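Local coordinates for protein D-glycero-beta-D-manno-heptose-1,7-bisphosphate 7-phosphatase (Mesorhizobium loti, PDB 2O2X) that removes the C-7 phosphate of D-glycero-beta-D-manno-heptose 1,7-bisphosphate, a magnesium-dependent step in making ADP-L-glycero-beta-D-manno-heptose, at residues A[101-104]-A[105-109]; A[36-40]-A[41-45]; A[151-154]-A[155-158]. All coordinates share one frame; numbering follows the deposited sequence.

Contact 1 (A[101-104]-A[105-109])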
loop_
_atom_site.group_PDB
_atom_site.type_symbol
_atom_site.label_atom_id
_atom_site.label_comp_id
_atom_site.label_asym_id
_atom_site.label_seq_id
_atom_site.Cartn_x
_atom_site.Cartn_y
_atom_site.Cartn_z
ATOM N N VAL A 101 -10.914 8.077 -0.779
ATOM C CA VAL A 101 -9.917 7.792 0.261
ATOM C C VAL A 101 -8.895 8.922 0.281
ATOM O O VAL A 101 -8.578 9.446 1.343
ATOM C CB VAL A 101 -9.236 6.400 0.042
ATOM C CG1 VAL A 101 -8.042 6.234 0.942
ATOM C CG2 VAL A 101 -10.239 5.250 0.282
ATOM N N LEU A 102 -8.380 9.302 -0.886
ATOM C CA LEU A 102 -7.374 10.381 -0.956
ATOM C C LEU A 102 -7.947 11.735 -0.490
ATOM O O LEU A 102 -7.248 12.515 0.160
ATOM C CB LEU A 102 -6.748 10.494 -2.353
ATOM C CG LEU A 102 -6.011 9.232 -2.840
ATOM C CD1 LEU A 102 -5.200 9.505 -4.088
ATOM C CD2 LEU A 102 -5.146 8.564 -1.787
ATOM N N GLU A 103 -9.213 11.995 -0.799
ATOM C CA GLU A 103 -9.882 13.217 -0.297
ATOM C C GLU A 103 -10.002 13.247 1.214
ATOM O O GLU A 103 -9.710 14.266 1.858
ATOM C CB GLU A 103 -11.259 13.383 -0.949
ATOM C CG GLU A 103 -12.063 14.556 -0.417
ATOM C CD GLU A 103 -11.343 15.913 -0.487
ATOM O OE1 GLU A 103 -10.400 16.092 -1.298
ATOM O OE2 GLU A 103 -11.750 16.815 0.284
ATOM N N LEU A 104 -10.402 12.125 1.799
ATOM C CA LEU A 104 -10.473 12.051 3.252
ATOM C C LEU A 104 -9.100 12.226 3.898
ATOM O O LEU A 104 -8.955 12.871 4.947
ATOM C CB LEU A 104 -11.127 10.750 3.699
ATOM C CG LEU A 104 -12.623 10.637 3.389
ATOM C CD1 LEU A 104 -13.066 9.225 3.589
ATOM C CD2 LEU A 104 -13.398 11.593 4.270
ATOM N N LEU A 105 -8.064 11.663 3.291
ATOM C CA LEU A 105 -6.709 11.848 3.784
ATOM C C LEU A 105 -6.287 13.323 3.700
ATOM O O LEU A 105 -5.659 13.865 4.608
ATOM C CB LEU A 105 -5.735 10.982 2.995
ATOM C CG LEU A 105 -5.786 9.470 3.206
ATOM C CD1 LEU A 105 -4.788 8.777 2.287
ATOM C CD2 LEU A 105 -5.549 9.094 4.648
ATOM N N ARG A 106 -6.619 13.965 2.591
ATOM C CA ARG A 106 -6.355 15.404 2.427
ATOM C C ARG A 106 -6.985 16.221 3.550
ATOM O O ARG A 106 -6.361 17.139 4.081
ATOM C CB ARG A 106 -6.879 15.905 1.080
ATOM C CG ARG A 106 -6.390 17.328 0.740
ATOM C CD ARG A 106 -7.137 17.964 -0.419
ATOM N NE ARG A 106 -8.557 18.195 -0.131
ATOM C CZ ARG A 106 -9.043 19.211 0.592
ATOM N NH1 ARG A 106 -8.242 20.130 1.121
ATOM N NH2 ARG A 106 -10.354 19.313 0.790
ATOM N N GLU A 107 -8.205 15.864 3.922
ATOM C CA GLU A 107 -8.908 16.562 5.001
ATOM C C GLU A 107 -8.237 16.374 6.352
ATOM O O GLU A 107 -8.424 17.183 7.246
ATOM C CB GLU A 107 -10.357 16.108 5.065
ATOM C CG GLU A 107 -11.170 16.598 3.873
ATOM C CD GLU A 107 -12.565 16.007 3.817
ATOM O OE1 GLU A 107 -12.978 15.311 4.769
ATOM O OE2 GLU A 107 -13.268 16.231 2.806
ATOM N N GLU A 108 -7.450 15.302 6.497
ATOM C CA GLU A 108 -6.632 15.058 7.691
ATOM C C GLU A 108 -5.214 15.621 7.583
ATOM O O GLU A 108 -4.383 15.464 8.506
ATOM C CB GLU A 108 -6.537 13.542 7.958
ATOM C CG GLU A 108 -7.850 12.822 8.207
ATOM C CD GLU A 108 -8.565 13.287 9.443
ATOM O OE1 GLU A 108 -7.901 13.684 10.431
ATOM O OE2 GLU A 108 -9.812 13.257 9.411
ATOM N N GLY A 109 -4.917 16.236 6.442
ATOM C CA GLY A 109 -3.644 16.862 6.198
ATOM C C GLY A 109 -2.530 15.913 5.821
ATOM O O GLY A 109 -1.348 16.228 6.015
HETATM O O HOH W 1 -11.011 13.062 6.792
#
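V101 O and L102 O receive the amide hydrogens of L105 and R106, and E103 O receives that of E107. These i to i+4 bonds make 101-104 and 105-109 one continuous run, the last turns of helix 91-107. The next bond, E108 N to L104 O, is long at 3.3 Å and weak. A Schellman motif ends the helix at G109, which has positive phi and donates from its N to R106 O at 2.9 Å.

E103 and R106 form a side-on salt bridge on the outer face. R106 NE meets E103 OE1 at 3.0 Å, almost straight and in the guanidinium plane. R106 NH2 takes the syn lone pair of E103 OE2 at 2.9 Å. Both leave with CG anti to the backbone N (E103 chi1 176°) and lie side by side; bends at E103 chi2 and R106 chi3 bring the charged ends together. E107 OE2 also comes within 3.0 Å of E103 OE2; R106 probably offsets this closeness of like charges.

On the inner face L102 CD2 packs on L105 CD1, and L105 also rests on L62 and I65 of helix 62-71. Water 1 donates to L104 O at 2.8 Å and to E108 OE2 at 2.9 Å.

Contact 2 (A[36-40]-A[41-45])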
loop_
_atom_site.group_PDB
_atom_site.type_symbol
_atom_site.label_atom_id
_atom_site.label_comp_id
_atom_site.label_asym_id
_atom_site.label_seq_id
_atom_site.Cartn_x
_atom_site.Cartn_y
_atom_site.Cartn_z
ATOM N N LEU A 36 1.868 0.814 1.817
ATOM C CA LEU A 36 0.653 0.575 2.575
ATOM C C LEU A 36 -0.341 -0.185 1.740
ATOM O O LEU A 36 -0.668 0.207 0.623
ATOM C CB LEU A 36 -0.015 1.902 2.972
ATOM C CG LEU A 36 0.823 2.856 3.842
ATOM C CD1 LEU A 36 0.071 4.166 4.089
ATOM C CD2 LEU A 36 1.209 2.188 5.155
ATOM N N ASP A 37 -0.904 -1.240 2.291
ATOM C CA ASP A 37 -2.145 -1.779 1.732
ATOM C C ASP A 37 -3.259 -0.719 1.960
ATOM O O ASP A 37 -3.090 0.215 2.764
ATOM C CB ASP A 37 -2.481 -3.110 2.427
ATOM C CG ASP A 37 -3.670 -3.842 1.780
ATOM O OD1 ASP A 37 -4.004 -3.628 0.615
ATOM O OD2 ASP A 37 -4.254 -4.688 2.467
ATOM N N ARG A 38 -4.392 -0.829 1.250
ATOM C CA ARG A 38 -5.463 0.134 1.387
ATOM C C ARG A 38 -6.599 -0.417 2.281
ATOM O O ARG A 38 -6.756 0.040 3.418
ATOM C CB ARG A 38 -5.963 0.632 0.030
ATOM C CG ARG A 38 -6.633 2.007 0.152
ATOM C CD ARG A 38 -7.531 2.331 -1.036
ATOM N NE ARG A 38 -8.746 1.536 -0.964
ATOM C CZ ARG A 38 -9.580 1.331 -1.977
ATOM N NH1 ARG A 38 -9.354 1.880 -3.165
ATOM N NH2 ARG A 38 -10.628 0.561 -1.791
ATOM N N ASP A 39 -7.382 -1.372 1.793
ATOM C CA ASP A 39 -8.546 -1.868 2.516
ATOM C C ASP A 39 -8.103 -2.697 3.715
ATOM O O ASP A 39 -7.474 -3.752 3.544
ATOM C CB ASP A 39 -9.416 -2.707 1.580
ATOM C CG ASP A 39 -9.921 -1.923 0.373
ATOM O OD1 ASP A 39 -10.546 -0.870 0.559
ATOM O OD2 ASP A 39 -9.725 -2.415 -0.759
ATOM N N GLY A 40 -8.475 -2.253 4.915
ATOM C CA GLY A 40 -8.013 -2.868 6.156
ATOM C C GLY A 40 -6.817 -2.196 6.817
ATOM O O GLY A 40 -6.431 -2.534 7.955
ATOM N N THR A 41 -6.242 -1.193 6.150
ATOM C CA THR A 41 -5.031 -0.529 6.610
ATOM C C THR A 41 -5.268 0.975 6.649
ATOM O O THR A 41 -5.317 1.566 7.735
ATOM C CB THR A 41 -3.810 -0.929 5.743
ATOM O OG1 THR A 41 -3.567 -2.325 5.900
ATOM C CG2 THR A 41 -2.546 -0.190 6.142
ATOM N N ILE A 42 -5.502 1.597 5.491
ATOM C CA ILE A 42 -5.852 2.989 5.394
ATOM C C ILE A 42 -7.325 3.218 5.621
ATOM O O ILE A 42 -7.685 4.158 6.334
ATOM C CB ILE A 42 -5.426 3.545 4.009
ATOM C CG1 ILE A 42 -3.918 3.458 3.852
ATOM C CG2 ILE A 42 -5.924 4.992 3.830
ATOM C CD1 ILE A 42 -3.454 3.809 2.442
ATOM N N ASN A 43 -8.158 2.398 5.012
ATOM C CA ASN A 43 -9.602 2.500 5.219
ATOM C C ASN A 43 -10.139 1.220 5.804
ATOM O O ASN A 43 -9.499 0.158 5.757
ATOM C CB ASN A 43 -10.344 2.884 3.922
ATOM C CG ASN A 43 -10.164 1.885 2.806
ATOM O OD1 ASN A 43 -9.237 2.008 2.029
ATOM N ND2 ASN A 43 -11.046 0.894 2.720
ATOM N N VAL A 44 -11.306 1.314 6.415
ATOM C CA VAL A 44 -11.927 0.166 7.004
ATOM C C VAL A 44 -12.241 -0.862 5.914
ATOM O O VAL A 44 -12.750 -0.515 4.834
ATOM C CB VAL A 44 -13.207 0.570 7.763
ATOM C CG1 VAL A 44 -13.938 -0.667 8.291
ATOM C CG2 VAL A 44 -12.878 1.512 8.904
ATOM N N ASP A 45 -11.951 -2.123 6.185
ATOM C CA ASP A 45 -12.105 -3.155 5.172
ATOM C C ASP A 45 -13.584 -3.441 4.951
ATOM O O ASP A 45 -14.417 -3.260 5.849
ATOM C CB ASP A 45 -11.401 -4.435 5.611
ATOM C CG ASP A 45 -10.987 -5.326 4.434
ATOM O OD1 ASP A 45 -11.242 -5.002 3.264
ATOM O OD2 ASP A 45 -10.395 -6.389 4.698
HETATM O O HOH W 2 -13.004 -1.232 2.224
#
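This is the catalytic loop of a HAD-type phosphatase, the DxD stretch that follows strand 34-36. By similarity to relatives, D37 is the nucleophile and D39 the proton donor, and both bind magnesium.

The chain turns back tightly on itself, and R38 O is gripped by three amides. I42 N lies in the carbonyl plane, on a lone pair of R38 O, at 2.9 Å. T41 N, 3.0 Å from R38 O, and N43 N, 3.2 Å from R38 O, approach from opposite sides of that plane. G40 N closes the turn with a 2.8 Å bond to N43 O. G40 has a positive phi (97°), and its lack of a side chain suits the close approach of the preceding carbonyl O.

D39 OD1 is the polar hub among the side chains. N43 ND2 reaches the anti lone pair of D39 OD1 at 2.8 Å in a nearly straight bond, with OD1 exactly in the amide plane. The carboxylate and amide planes stand 79° apart. R38 NH2 binds D39 OD1 on the syn side, also at 2.8 Å, and water 2 donates to it as well. N43 takes the crowded chi1 of 61°, which folds its amide back over the turn. There ND2 also bonds V44 O, while OD1 accepts a weak bond from R38 NE. These partners hold the D39 carboxylate, whose OD2 is bound by Q81. D37 OD1 pairs with K137, and D45 OD2 with K163.

At the strand end, L36 CD1 meets I42 CD1 at 3.9 Å, the two side chains crossing at about a right angle. The loop is packed between strand 75-80, where V77 touches R38 and I42, and helix 91-107, where N98 bonds R38 NH1 and V101 touches I42 and N43.

Contact 3 (A[151-154]-A[155-158])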
loop_
_atom_site.group_PDB
_atom_site.type_symbol
_atom_site.label_atom_id
_atom_site.label_comp_id
_atom_site.label_asym_id
_atom_site.label_seq_id
_atom_site.Cartn_x
_atom_site.Cartn_y
_atom_site.Cartn_z
ATOM N N ALA A 151 12.730 4.974 -8.227
ATOM C CA ALA A 151 14.103 4.655 -7.869
ATOM C C ALA A 151 14.273 4.388 -6.368
ATOM O O ALA A 151 15.180 4.904 -5.722
ATOM C CB ALA A 151 15.061 5.756 -8.357
ATOM N N LEU A 152 13.386 3.544 -5.817
ATOM C CA LEU A 152 13.380 3.270 -4.387
ATOM C C LEU A 152 14.519 2.379 -3.924
ATOM O O LEU A 152 14.974 1.503 -4.662
ATOM C CB LEU A 152 12.077 2.604 -3.958
ATOM C CG LEU A 152 10.817 3.418 -4.241
ATOM C CD1 LEU A 152 9.599 2.589 -3.921
ATOM C CD2 LEU A 152 10.798 4.723 -3.503
ATOM N N ASP A 153 14.900 2.550 -2.653
ATOM C CA ASP A 153 15.730 1.590 -1.947
ATOM C C ASP A 153 14.779 0.588 -1.285
ATOM O O ASP A 153 14.269 0.828 -0.189
ATOM C CB ASP A 153 16.582 2.323 -0.921
ATOM C CG ASP A 153 17.510 1.417 -0.167
ATOM O OD1 ASP A 153 17.323 0.176 -0.162
ATOM O OD2 ASP A 153 18.429 1.970 0.469
ATOM N N LEU A 154 14.506 -0.504 -1.978
ATOM C CA LEU A 154 13.547 -1.492 -1.463
ATOM C C LEU A 154 14.044 -2.183 -0.204
ATOM O O LEU A 154 13.266 -2.488 0.697
ATOM C CB LEU A 154 13.189 -2.534 -2.520
ATOM C CG LEU A 154 12.394 -2.069 -3.728
ATOM C CD1 LEU A 154 12.205 -3.230 -4.699
ATOM C CD2 LEU A 154 11.056 -1.480 -3.297
ATOM N N GLN A 155 15.347 -2.384 -0.095
ATOM C CA GLN A 155 15.879 -3.124 1.033
ATOM C C GLN A 155 15.635 -2.376 2.338
ATOM O O GLN A 155 15.490 -2.989 3.370
ATOM C CB GLN A 155 17.374 -3.407 0.819
ATOM C CG GLN A 155 17.658 -4.366 -0.335
ATOM C CD GLN A 155 17.413 -3.776 -1.727
ATOM O OE1 GLN A 155 17.455 -2.550 -1.939
ATOM N NE2 GLN A 155 17.150 -4.659 -2.688
ATOM N N ARG A 156 15.572 -1.045 2.289
ATOM C CA ARG A 156 15.309 -0.239 3.480
ATOM C C ARG A 156 13.835 0.176 3.628
ATOM O O ARG A 156 13.490 0.843 4.590
ATOM C CB ARG A 156 16.204 0.999 3.490
ATOM C CG ARG A 156 17.702 0.661 3.497
ATOM C CD ARG A 156 18.562 1.913 3.634
ATOM N NE ARG A 156 18.335 2.598 4.901
ATOM C CZ ARG A 156 18.053 3.900 5.049
ATOM N NH1 ARG A 156 17.953 4.729 4.000
ATOM N NH2 ARG A 156 17.878 4.386 6.277
ATOM N N SER A 157 12.978 -0.196 2.672
ATOM C CA SER A 157 11.557 0.176 2.709
ATOM C C SER A 157 10.799 -0.627 3.739
ATOM O O SER A 157 11.272 -1.659 4.236
ATOM C CB SER A 157 10.949 -0.015 1.308
ATOM O OG SER A 157 11.546 0.905 0.389
ATOM N N LEU A 158 9.611 -0.122 4.085
ATOM C CA LEU A 158 8.738 -0.777 5.042
ATOM C C LEU A 158 7.392 -1.007 4.384
ATOM O O LEU A 158 7.027 -0.298 3.457
ATOM C CB LEU A 158 8.540 0.158 6.236
ATOM C CG LEU A 158 9.823 0.696 6.899
ATOM C CD1 LEU A 158 9.419 1.655 8.020
ATOM C CD2 LEU A 158 10.685 -0.428 7.444
HETATM O O HOH W 3 18.468 4.468 0.815
#
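D153 O is held by S157 OG, which donates to it at 2.8 Å from above the carbonyl plane. R156 N adds a weak bond to D153 O at 3.4 Å. S157 N donates to L154 O at 3.0 Å, from well above the carbonyl plane. These bonds shape the tight turn that joins helix 141-150 to strand 158-161. The helix ends just before, in a Schellman motif at A151.

The D153 side chain folds over the turn. With CG anti to the backbone N (chi1 -178°), its carboxylate comes back toward the R156 amide. D153 OD1 accepts from R156 N at 3.3 Å, and the donor sits 62° out of the carboxylate plane. D153 OD2 lies against the aliphatic part of R156, 3.2 Å from R156 CD. The two side chains cross at a slant, with carboxylate and guanidinium planes 59° apart. Direct ion pairing is not reached, since D153 OD2 stays 4.5 Å from R156 NE. Water 3 links the charges instead, donating to D153 OD2 and accepting from R156 NH1.

S157 OG also bonds A33 N, and D153 and L158 make backbone bonds to L31 and A33, which ties the turn to the chain entering strand 34-36. The chemistry is that of a turn set by backbone carbonyls and one carboxylate that accepts from an amide, with the opposite charges of D153 and R156 coupled through water.

Overall arrangement
Contact 2 is the buried one, its centre about 8 Å from that of the chain. Contacts 1 and 3 are partly buried and lie farther out. Contacts 1 and 2 touch: V101 CG1 rests on I42 CG2 at 3.8 Å, and the last turns of helix 91-107 lie against the catalytic loop. Contact 3 lies on the other side of the chain's centre from contact 2. Contact 2 continues from strand 34-36, while contact 3 packs and bonds along its start, at A33 and F35. Charge is used differently in each. Contact 1 has a direct salt bridge on a helix surface, contact 2 a buried network around a carboxylate, and contact 3 a pair bridged by water.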